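Local coordinates for protein putative peptidyl-arginine deiminase (Chlorobium tepidum, PDB 1XKN) that probably hydrolyses the guanidinium group of agmatine or of arginine in peptides, releasing ammonia, at residues E3-M8 with R195-I199; A16-W22 with E51-V57; I266-P270 with I312-C316. All blocks are in the same frame, centred on the assembly; numbering follows the deposited sequence.

Contact 1 (E3-M8 with R195-I199)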
loop_
_atom_site.group_PDB
_atom_site.type_symbol
_atom_site.label_atom_id
_atom_site.label_comp_id
_atom_site.label_asym_id
_atom_site.label_seq_id
_atom_site.Cartn_x
_atom_site.Cartn_y
_atom_site.Cartn_z
ATOM N N GLU A 3 -27.472 11.118 3.748
ATOM C CA GLU A 3 -26.167 10.580 4.124
ATOM C C GLU A 3 -25.351 10.331 2.853
ATOM O O GLU A 3 -25.826 9.687 1.920
ATOM C CB GLU A 3 -26.336 9.269 4.894
ATOM C CG GLU A 3 -25.062 8.762 5.555
ATOM C CD GLU A 3 -24.760 9.454 6.876
ATOM O OE1 GLU A 3 -24.661 10.700 6.897
ATOM O OE2 GLU A 3 -24.615 8.747 7.895
ATOM N N PRO A 4 -24.108 10.835 2.801
ATOM C CA PRO A 4 -23.282 10.632 1.605
ATOM C C PRO A 4 -22.786 9.203 1.427
ATOM O O PRO A 4 -22.791 8.414 2.368
ATOM C CB PRO A 4 -22.127 11.603 1.822
ATOM C CG PRO A 4 -21.941 11.543 3.310
ATOM C CD PRO A 4 -23.372 11.608 3.819
ATOM N N THR A 5 -22.390 8.864 0.205
ATOM C CA THR A 5 -21.835 7.547 -0.049
ATOM C C THR A 5 -20.418 7.792 -0.538
ATOM O O THR A 5 -20.096 8.880 -1.027
ATOM C CB THR A 5 -22.634 6.746 -1.108
ATOM O OG1 THR A 5 -22.712 7.485 -2.331
ATOM C CG2 THR A 5 -24.036 6.449 -0.595
ATOM N N TYR A 6 -19.560 6.794 -0.378
ATOM C CA TYR A 6 -18.178 6.934 -0.804
ATOM C C TYR A 6 -17.775 5.802 -1.738
ATOM O O TYR A 6 -18.420 4.754 -1.789
ATOM C CB TYR A 6 -17.245 6.962 0.416
ATOM C CG TYR A 6 -17.518 8.091 1.390
ATOM C CD1 TYR A 6 -18.307 7.889 2.524
ATOM C CD2 TYR A 6 -17.003 9.368 1.166
ATOM C CE1 TYR A 6 -18.577 8.935 3.411
ATOM C CE2 TYR A 6 -17.269 10.422 2.045
ATOM C CZ TYR A 6 -18.057 10.197 3.165
ATOM O OH TYR A 6 -18.331 11.233 4.038
ATOM N N PHE A 7 -16.710 6.040 -2.492
ATOM C CA PHE A 7 -16.178 5.059 -3.422
ATOM C C PHE A 7 -14.665 5.136 -3.342
ATOM O O PHE A 7 -14.087 6.223 -3.415
ATOM C CB PHE A 7 -16.635 5.369 -4.852
ATOM C CG PHE A 7 -15.918 4.571 -5.908
ATOM C CD1 PHE A 7 -16.122 3.199 -6.026
ATOM C CD2 PHE A 7 -15.023 5.191 -6.774
ATOM C CE1 PHE A 7 -15.444 2.454 -6.992
ATOM C CE2 PHE A 7 -14.338 4.457 -7.744
ATOM C CZ PHE A 7 -14.550 3.087 -7.850
HETATM N N MSE A 8 -14.028 3.984 -3.156
HETATM C CA MSE A 8 -12.578 3.934 -3.105
HETATM C C MSE A 8 -12.099 3.296 -4.398
HETATM O O MSE A 8 -12.319 2.106 -4.633
HETATM C CB MSE A 8 -12.083 3.103 -1.922
HETATM C CG MSE A 8 -10.573 3.198 -1.749
HETATM SE SE MSE A 8 -9.873 2.061 -0.360
HETATM C CE MSE A 8 -8.103 1.722 -1.046
ATOM N N ARG A 195 -19.639 1.962 5.423
ATOM C CA ARG A 195 -19.979 3.372 5.541
ATOM C C ARG A 195 -18.992 4.341 4.900
ATOM O O ARG A 195 -19.380 5.200 4.105
ATOM C CB ARG A 195 -20.131 3.736 7.019
ATOM C CG ARG A 195 -20.396 5.210 7.276
ATOM C CD ARG A 195 -20.417 5.486 8.766
ATOM N NE ARG A 195 -20.694 6.886 9.066
ATOM C CZ ARG A 195 -20.655 7.408 10.287
ATOM N NH1 ARG A 195 -20.349 6.643 11.329
ATOM N NH2 ARG A 195 -20.920 8.694 10.468
ATOM N N TYR A 196 -17.716 4.201 5.249
ATOM C CA TYR A 196 -16.694 5.115 4.755
ATOM C C TYR A 196 -15.963 4.762 3.458
ATOM O O TYR A 196 -15.348 5.634 2.845
ATOM C CB TYR A 196 -15.686 5.374 5.877
ATOM C CG TYR A 196 -16.287 6.099 7.069
ATOM C CD1 TYR A 196 -16.790 7.394 6.937
ATOM C CD2 TYR A 196 -16.303 5.516 8.338
ATOM C CE1 TYR A 196 -17.281 8.100 8.039
ATOM C CE2 TYR A 196 -16.796 6.212 9.448
ATOM C CZ TYR A 196 -17.276 7.500 9.292
ATOM O OH TYR A 196 -17.712 8.208 10.389
ATOM N N LEU A 197 -16.027 3.503 3.035
ATOM C CA LEU A 197 -15.376 3.102 1.795
ATOM C C LEU A 197 -16.407 2.718 0.739
ATOM O O LEU A 197 -16.080 2.563 -0.435
ATOM C CB LEU A 197 -14.401 1.945 2.042
ATOM C CG LEU A 197 -13.226 2.279 2.970
ATOM C CD1 LEU A 197 -12.296 1.078 3.088
ATOM C CD2 LEU A 197 -12.467 3.481 2.421
ATOM N N GLY A 198 -17.656 2.569 1.166
ATOM C CA GLY A 198 -18.720 2.227 0.242
ATOM C C GLY A 198 -18.660 0.827 -0.333
ATOM O O GLY A 198 -19.238 0.565 -1.386
ATOM N N ILE A 199 -17.961 -0.080 0.340
ATOM C CA ILE A 199 -17.873 -1.443 -0.161
ATOM C C ILE A 199 -19.109 -2.250 0.239
ATOM O O ILE A 199 -19.875 -1.837 1.116
ATOM C CB ILE A 199 -16.568 -2.133 0.311
ATOM C CG1 ILE A 199 -16.391 -1.997 1.823
ATOM C CG2 ILE A 199 -15.379 -1.519 -0.418
ATOM C CD1 ILE A 199 -17.185 -3.004 2.628
HETATM O O HOH W 1 -21.537 6.965 4.340
HETATM O O HOH W 2 -20.694 4.778 1.504
HETATM O O HOH W 3 -19.224 2.906 -3.730
HETATM O O HOH W 4 -15.964 1.621 -2.870
#

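Contact 2 (A16-W22 with E51-V57)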
loop_
_atom_site.group_PDB
_atom_site.type_symbol
_atom_site.label_atom_id
_atom_site.label_comp_id
_atom_site.label_asym_id
_atom_site.label_seq_id
_atom_site.Cartn_x
_atom_site.Cartn_y
_atom_site.Cartn_z
ATOM N N ALA A 16 -3.552 10.579 -10.161
ATOM C CA ALA A 16 -3.210 11.976 -10.347
ATOM C C ALA A 16 -1.751 12.050 -9.903
ATOM O O ALA A 16 -0.960 12.825 -10.442
ATOM C CB ALA A 16 -4.080 12.863 -9.457
ATOM N N SER A 17 -1.406 11.228 -8.913
ATOM C CA SER A 17 -0.044 11.185 -8.378
ATOM C C SER A 17 0.137 9.985 -7.459
ATOM O O SER A 17 -0.786 9.196 -7.249
ATOM C CB SER A 17 0.233 12.435 -7.542
ATOM O OG SER A 17 -0.360 12.310 -6.251
ATOM N N THR A 18 1.347 9.860 -6.923
ATOM C CA THR A 18 1.675 8.832 -5.946
ATOM C C THR A 18 2.357 9.594 -4.821
ATOM O O THR A 18 3.181 10.478 -5.073
ATOM C CB THR A 18 2.669 7.777 -6.467
ATOM O OG1 THR A 18 2.054 6.998 -7.501
ATOM C CG2 THR A 18 3.088 6.841 -5.325
ATOM N N TRP A 19 1.996 9.264 -3.588
ATOM C CA TRP A 19 2.584 9.909 -2.424
ATOM C C TRP A 19 3.632 9.047 -1.741
ATOM O O TRP A 19 3.525 7.821 -1.710
ATOM C CB TRP A 19 1.508 10.266 -1.401
ATOM C CG TRP A 19 0.729 11.475 -1.780
ATOM C CD1 TRP A 19 -0.293 11.544 -2.676
ATOM C CD2 TRP A 19 0.958 12.813 -1.323
ATOM N NE1 TRP A 19 -0.715 12.847 -2.813
ATOM C CE2 TRP A 19 0.038 13.645 -1.992
ATOM C CE3 TRP A 19 1.859 13.390 -0.417
ATOM C CZ2 TRP A 19 -0.013 15.026 -1.784
ATOM C CZ3 TRP A 19 1.809 14.766 -0.208
ATOM C CH2 TRP A 19 0.877 15.567 -0.894
ATOM N N LEU A 20 4.637 9.717 -1.186
ATOM C CA LEU A 20 5.729 9.078 -0.467
ATOM C C LEU A 20 6.075 9.943 0.736
ATOM O O LEU A 20 5.837 11.151 0.729
ATOM C CB LEU A 20 6.977 8.983 -1.346
ATOM C CG LEU A 20 6.913 8.229 -2.672
ATOM C CD1 LEU A 20 8.236 8.404 -3.407
ATOM C CD2 LEU A 20 6.632 6.759 -2.411
ATOM N N SER A 21 6.633 9.314 1.765
ATOM C CA SER A 21 7.079 10.017 2.962
ATOM C C SER A 21 8.564 9.683 3.032
ATOM O O SER A 21 8.938 8.570 3.400
ATOM C CB SER A 21 6.352 9.506 4.213
ATOM O OG SER A 21 4.996 9.923 4.239
ATOM N N TRP A 22 9.404 10.643 2.649
ATOM C CA TRP A 22 10.850 10.448 2.637
ATOM C C TRP A 22 11.351 9.893 3.967
ATOM O O TRP A 22 10.960 10.367 5.033
ATOM C CB TRP A 22 11.555 11.764 2.305
ATOM C CG TRP A 22 12.940 11.559 1.776
ATOM C CD1 TRP A 22 14.114 11.691 2.464
ATOM C CD2 TRP A 22 13.293 11.105 0.464
ATOM N NE1 TRP A 22 15.172 11.344 1.663
ATOM C CE2 TRP A 22 14.698 10.980 0.429
ATOM C CE3 TRP A 22 12.554 10.789 -0.686
ATOM C CZ2 TRP A 22 15.386 10.548 -0.715
ATOM C CZ3 TRP A 22 13.237 10.359 -1.823
ATOM C CH2 TRP A 22 14.640 10.244 -1.826
ATOM N N GLU A 51 3.980 9.296 -13.422
ATOM C CA GLU A 51 3.075 10.337 -12.968
ATOM C C GLU A 51 3.747 11.266 -11.966
ATOM O O GLU A 51 4.941 11.137 -11.676
ATOM C CB GLU A 51 1.853 9.674 -12.315
ATOM C CG GLU A 51 2.194 8.909 -11.021
ATOM C CD GLU A 51 1.463 7.582 -10.877
ATOM O OE1 GLU A 51 0.982 7.282 -9.761
ATOM O OE2 GLU A 51 1.385 6.822 -11.867
ATOM N N THR A 52 2.963 12.205 -11.447
ATOM C CA THR A 52 3.433 13.157 -10.450
ATOM C C THR A 52 3.762 12.397 -9.172
ATOM O O THR A 52 3.064 11.445 -8.806
ATOM C CB THR A 52 2.341 14.195 -10.126
ATOM O OG1 THR A 52 2.004 14.924 -11.314
ATOM C CG2 THR A 52 2.827 15.165 -9.057
ATOM N N VAL A 53 4.830 12.818 -8.504
ATOM C CA VAL A 53 5.252 12.195 -7.256
ATOM C C VAL A 53 5.270 13.270 -6.172
ATOM O O VAL A 53 6.015 14.245 -6.264
ATOM C CB VAL A 53 6.670 11.590 -7.379
ATOM C CG1 VAL A 53 7.025 10.832 -6.113
ATOM C CG2 VAL A 53 6.740 10.677 -8.594
ATOM N N ASN A 54 4.423 13.097 -5.162
ATOM C CA ASN A 54 4.343 14.035 -4.049
ATOM C C ASN A 54 5.115 13.433 -2.887
ATOM O O ASN A 54 4.782 12.346 -2.415
ATOM C CB ASN A 54 2.880 14.265 -3.657
ATOM C CG ASN A 54 2.111 15.042 -4.709
ATOM O OD1 ASN A 54 1.124 14.557 -5.267
ATOM N ND2 ASN A 54 2.561 16.256 -4.983
ATOM N N ILE A 55 6.144 14.139 -2.427
ATOM C CA ILE A 55 6.984 13.635 -1.345
ATOM C C ILE A 55 6.943 14.488 -0.085
ATOM O O ILE A 55 7.147 15.702 -0.137
ATOM C CB ILE A 55 8.454 13.525 -1.807
ATOM C CG1 ILE A 55 8.531 12.654 -3.067
ATOM C CG2 ILE A 55 9.315 12.950 -0.685
ATOM C CD1 ILE A 55 9.931 12.453 -3.599
ATOM N N ASN A 56 6.689 13.844 1.051
ATOM C CA ASN A 56 6.646 14.544 2.327
ATOM C C ASN A 56 8.044 14.590 2.930
ATOM O O ASN A 56 8.714 13.562 3.050
ATOM C CB ASN A 56 5.712 13.839 3.317
ATOM C CG ASN A 56 4.279 13.808 2.853
ATOM O OD1 ASN A 56 3.742 14.812 2.392
ATOM N ND2 ASN A 56 3.640 12.653 2.998
ATOM N N VAL A 57 8.479 15.789 3.298
ATOM C CA VAL A 57 9.783 15.983 3.920
ATOM C C VAL A 57 9.591 16.886 5.134
ATOM O O VAL A 57 8.625 17.647 5.203
ATOM C CB VAL A 57 10.795 16.630 2.949
ATOM C CG1 VAL A 57 11.133 15.658 1.827
ATOM C CG2 VAL A 57 10.219 17.917 2.377
HETATM O O HOH W 5 0.269 12.858 -12.790
HETATM O O HOH W 6 -0.899 15.818 -10.304
HETATM O O HOH W 7 9.165 12.311 5.577
#

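Contact 3 (I266-P270 with I312-C316)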
loop_
_atom_site.group_PDB
_atom_site.type_symbol
_atom_site.label_atom_id
_atom_site.label_comp_id
_atom_site.label_asym_id
_atom_site.label_seq_id
_atom_site.Cartn_x
_atom_site.Cartn_y
_atom_site.Cartn_z
ATOM N N ILE A 266 -7.971 -16.970 -9.261
ATOM C CA ILE A 266 -6.832 -16.922 -8.352
ATOM C C ILE A 266 -5.523 -17.192 -9.085
ATOM O O ILE A 266 -5.336 -18.262 -9.667
ATOM C CB ILE A 266 -6.993 -17.960 -7.220
ATOM C CG1 ILE A 266 -8.387 -17.840 -6.585
ATOM C CG2 ILE A 266 -5.905 -17.769 -6.174
ATOM C CD1 ILE A 266 -8.707 -16.479 -5.993
ATOM N N VAL A 267 -4.623 -16.214 -9.060
ATOM C CA VAL A 267 -3.323 -16.342 -9.712
ATOM C C VAL A 267 -2.258 -16.517 -8.637
ATOM O O VAL A 267 -2.167 -15.709 -7.714
ATOM C CB VAL A 267 -2.999 -15.082 -10.550
ATOM C CG1 VAL A 267 -1.592 -15.175 -11.121
ATOM C CG2 VAL A 267 -4.015 -14.938 -11.672
ATOM N N LYS A 268 -1.461 -17.572 -8.751
ATOM C CA LYS A 268 -0.412 -17.827 -7.772
ATOM C C LYS A 268 0.842 -17.009 -8.045
ATOM O O LYS A 268 1.250 -16.827 -9.195
ATOM C CB LYS A 268 -0.026 -19.310 -7.758
ATOM C CG LYS A 268 -1.118 -20.258 -7.297
ATOM C CD LYS A 268 -0.561 -21.666 -7.132
ATOM C CE LYS A 268 -1.638 -22.648 -6.706
ATOM N NZ LYS A 268 -2.650 -22.848 -7.783
ATOM N N LEU A 269 1.442 -16.507 -6.972
ATOM C CA LEU A 269 2.679 -15.747 -7.054
ATOM C C LEU A 269 3.681 -16.467 -6.170
ATOM O O LEU A 269 3.311 -17.059 -5.158
ATOM C CB LEU A 269 2.484 -14.316 -6.535
ATOM C CG LEU A 269 2.166 -13.236 -7.576
ATOM C CD1 LEU A 269 1.871 -11.918 -6.880
ATOM C CD2 LEU A 269 3.342 -13.084 -8.529
ATOM N N PRO A 270 4.962 -16.458 -6.553
ATOM C CA PRO A 270 5.935 -17.139 -5.702
ATOM C C PRO A 270 6.233 -16.266 -4.490
ATOM O O PRO A 270 5.803 -15.113 -4.429
ATOM C CB PRO A 270 7.148 -17.289 -6.620
ATOM C CG PRO A 270 7.056 -16.070 -7.487
ATOM C CD PRO A 270 5.582 -15.979 -7.800
ATOM N N ILE A 312 4.940 -12.994 -13.925
ATOM C CA ILE A 312 3.548 -13.246 -13.581
ATOM C C ILE A 312 2.788 -11.926 -13.489
ATOM O O ILE A 312 1.689 -11.801 -14.025
ATOM C CB ILE A 312 3.440 -14.016 -12.250
ATOM C CG1 ILE A 312 3.979 -15.438 -12.450
ATOM C CG2 ILE A 312 1.992 -14.058 -11.771
ATOM C CD1 ILE A 312 4.096 -16.249 -11.186
ATOM N N LEU A 313 3.376 -10.936 -12.829
ATOM C CA LEU A 313 2.716 -9.643 -12.713
ATOM C C LEU A 313 2.629 -8.943 -14.071
ATOM O O LEU A 313 1.694 -8.182 -14.326
ATOM C CB LEU A 313 3.435 -8.768 -11.679
ATOM C CG LEU A 313 3.190 -9.262 -10.243
ATOM C CD1 LEU A 313 4.099 -8.541 -9.256
ATOM C CD2 LEU A 313 1.725 -9.040 -9.884
ATOM N N GLN A 314 3.591 -9.208 -14.950
ATOM C CA GLN A 314 3.561 -8.601 -16.276
ATOM C C GLN A 314 2.363 -9.170 -17.040
ATOM O O GLN A 314 1.749 -8.484 -17.862
ATOM C CB GLN A 314 4.863 -8.883 -17.034
ATOM C CG GLN A 314 4.903 -8.250 -18.416
ATOM C CD GLN A 314 4.806 -6.738 -18.371
ATOM O OE1 GLN A 314 5.806 -6.040 -18.175
ATOM N NE2 GLN A 314 3.593 -6.220 -18.537
ATOM N N GLN A 315 2.036 -10.430 -16.760
ATOM C CA GLN A 315 0.893 -11.090 -17.390
ATOM C C GLN A 315 -0.403 -10.459 -16.873
ATOM O O GLN A 315 -1.364 -10.282 -17.626
ATOM C CB GLN A 315 0.914 -12.586 -17.070
ATOM C CG GLN A 315 2.058 -13.340 -17.738
ATOM C CD GLN A 315 2.407 -14.638 -17.028
ATOM O OE1 GLN A 315 1.609 -15.176 -16.259
ATOM N NE2 GLN A 315 3.603 -15.153 -17.294
ATOM N N CYS A 316 -0.419 -10.110 -15.588
ATOM C CA CYS A 316 -1.594 -9.491 -14.976
ATOM C C CYS A 316 -1.815 -8.049 -15.433
ATOM O O CYS A 316 -2.947 -7.564 -15.444
ATOM C CB CYS A 316 -1.474 -9.522 -13.449
ATOM S SG CYS A 316 -1.511 -11.180 -12.716
#

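Contact 1 (E3-M8 with R195-I199)
Y6 packs over the last turn of the helix that ends at L197. Its CB lies 3.4 Å from the carbonyl oxygen of Y196, and the ring edge at CD1 comes within 3.3 Å of R195 O, which lies near the ring plane. The side chain is swung beside its own backbone N (chi1 -60°), and this lays the ring along the C-terminal carbonyls of the helix. At CE1 the ring also meets CD1 of Y196, 4.2 Å away. Y196 O is buried here without a hydrogen-bond partner. G198, the residue with positive phi that breaks the helix, brings its CA to 3.3 Å from Y6 O, a nearly straight CA-H...O contact (163° at the hydrogen). Further along, M8 SE, a selenomethionine selenium, rests 4.1 Å from CD2 of L197, the two side chains running alongside with the same heading.

The rest is wet and loose. Two waters donate to R195 O, one linking it to P4 O and the other to Y6 N, while a third joins L197 O to M8 N. E3 OE2 stays 4.5 Å from R195 NE, well out of the guanidinium plane, so the pair attracts only at a distance, without a salt bridge.

Strand 5-7 is one outer strand of a four-stranded mixed sheet, hydrogen-bonded through T5 and F7 to strand 101-107. Helix 186-197 ends against this sheet, with Y6 and Y196 both touching M116 of strand 110-119 and V149 of strand 148-152.

Contact 2 (A16-W22 with E51-V57)
N54 CB lies over one face of the W19 six-membered ring in a CH-pi contact, the amide plane tilted from that of the ring, while N56 OD1 comes up at the ring edge, 3.2 Å from CZ3. That oxygen is buried without a hydrogen-bond partner; the other end of the same amide is placed, ND2 donating almost straight (174°) to S21 OG at 3.3 Å, with the hydroxyl in the amide plane. At the other end of the pairing T18 OG1 donates to E51 OE1, only 2.5 Å away, meeting the oxygen from above the carboxylate plane. E51 can turn back to it because its CG stands between the backbone N and carbonyl carbon (chi1 66°). On the opposite face of the sheet from W19, L20 CD1 packs 3.8 Å from V53 CG1, and W22 CE3 rests 3.9 Å from I55 CG2.

The backbones set these side chains in register: strands 17-21 and 52-57 run parallel, their short axes crossing at -20°, and with helix 36-50 between them in the chain they form a beta-alpha-beta unit. Backbone bonds alternate across them: T18 N to T52 O, N54 N to T18 O (2.9 Å), L20 N to N54 O, N56 N to L20 O (2.8 Å) and W22 N to N56 O.

Outside the pair, H98 bonds S21 OG and E344 bonds S17 OG, while Y290 bonds T18 OG1 and H15 bonds E51 OE1. The crossover helix 36-50 covers the L20 face through L43 and L47, and H86 of strand 83-87 meets the W19 ring.

Contact 3 (I266-P270 with I312-C316)
Strand 266-269 and helix 312-316 run roughly antiparallel, their directions 152° apart and their axes 9.9 Å from each other at closest approach. This is apolar strand-to-helix packing: an outermost strand of a three-stranded mixed sheet, hydrogen-bonded through V267 and L269 to strand 229-233, meets the last turn of helix 305-316. I312 is the hub. Its CG2 branch, anti to the backbone N (chi1 -69° places CG1 beside that N instead), sits against two strand residues, 3.6 Å from L269 CD2 and 3.8 Å from V267 CG1; in both pairs the side chains pass alongside with opposed headings. The longer branch, CG1 to CD1, leaves roughly perpendicular to CG2 and reaches toward the strand at K268 and P270, so the isoleucine spans V267 to P270.

L269 also reaches L313, which it crosses at about a right angle, CD1 to CD2 being 4.2 Å. One turn on, C316 brings SG to 4.3 Å from V267 CG1, at the far end of the patch. K268 points the other way, its NZ hydrogen-bonded to Y250 of helix 243-253. At the end of the I312 chain, CD1 lies 3.5 Å from K268 O and 3.7 Å from P270 CD.

In the fold
The three contacts are spread round the chain and none touches another: centres lie 25 Å apart for contacts 1 and 2, 30 Å for contacts 1 and 3, and 27 Å for contacts 2 and 3. Strands 5-7 and 15-21 are successive in the chain but belong to different sheets, and the nearest atoms of contacts 1 and 2 are about 12 Å apart. Contact 3 follows both in sequence and packs helix 305-316 against an outer strand of a third sheet. The sodium ion, held by N117, W118 and N134, lies about 12 Å from the side chains of Y196 in contact 1 and S21 in contact 2, so neither residue coordinates it.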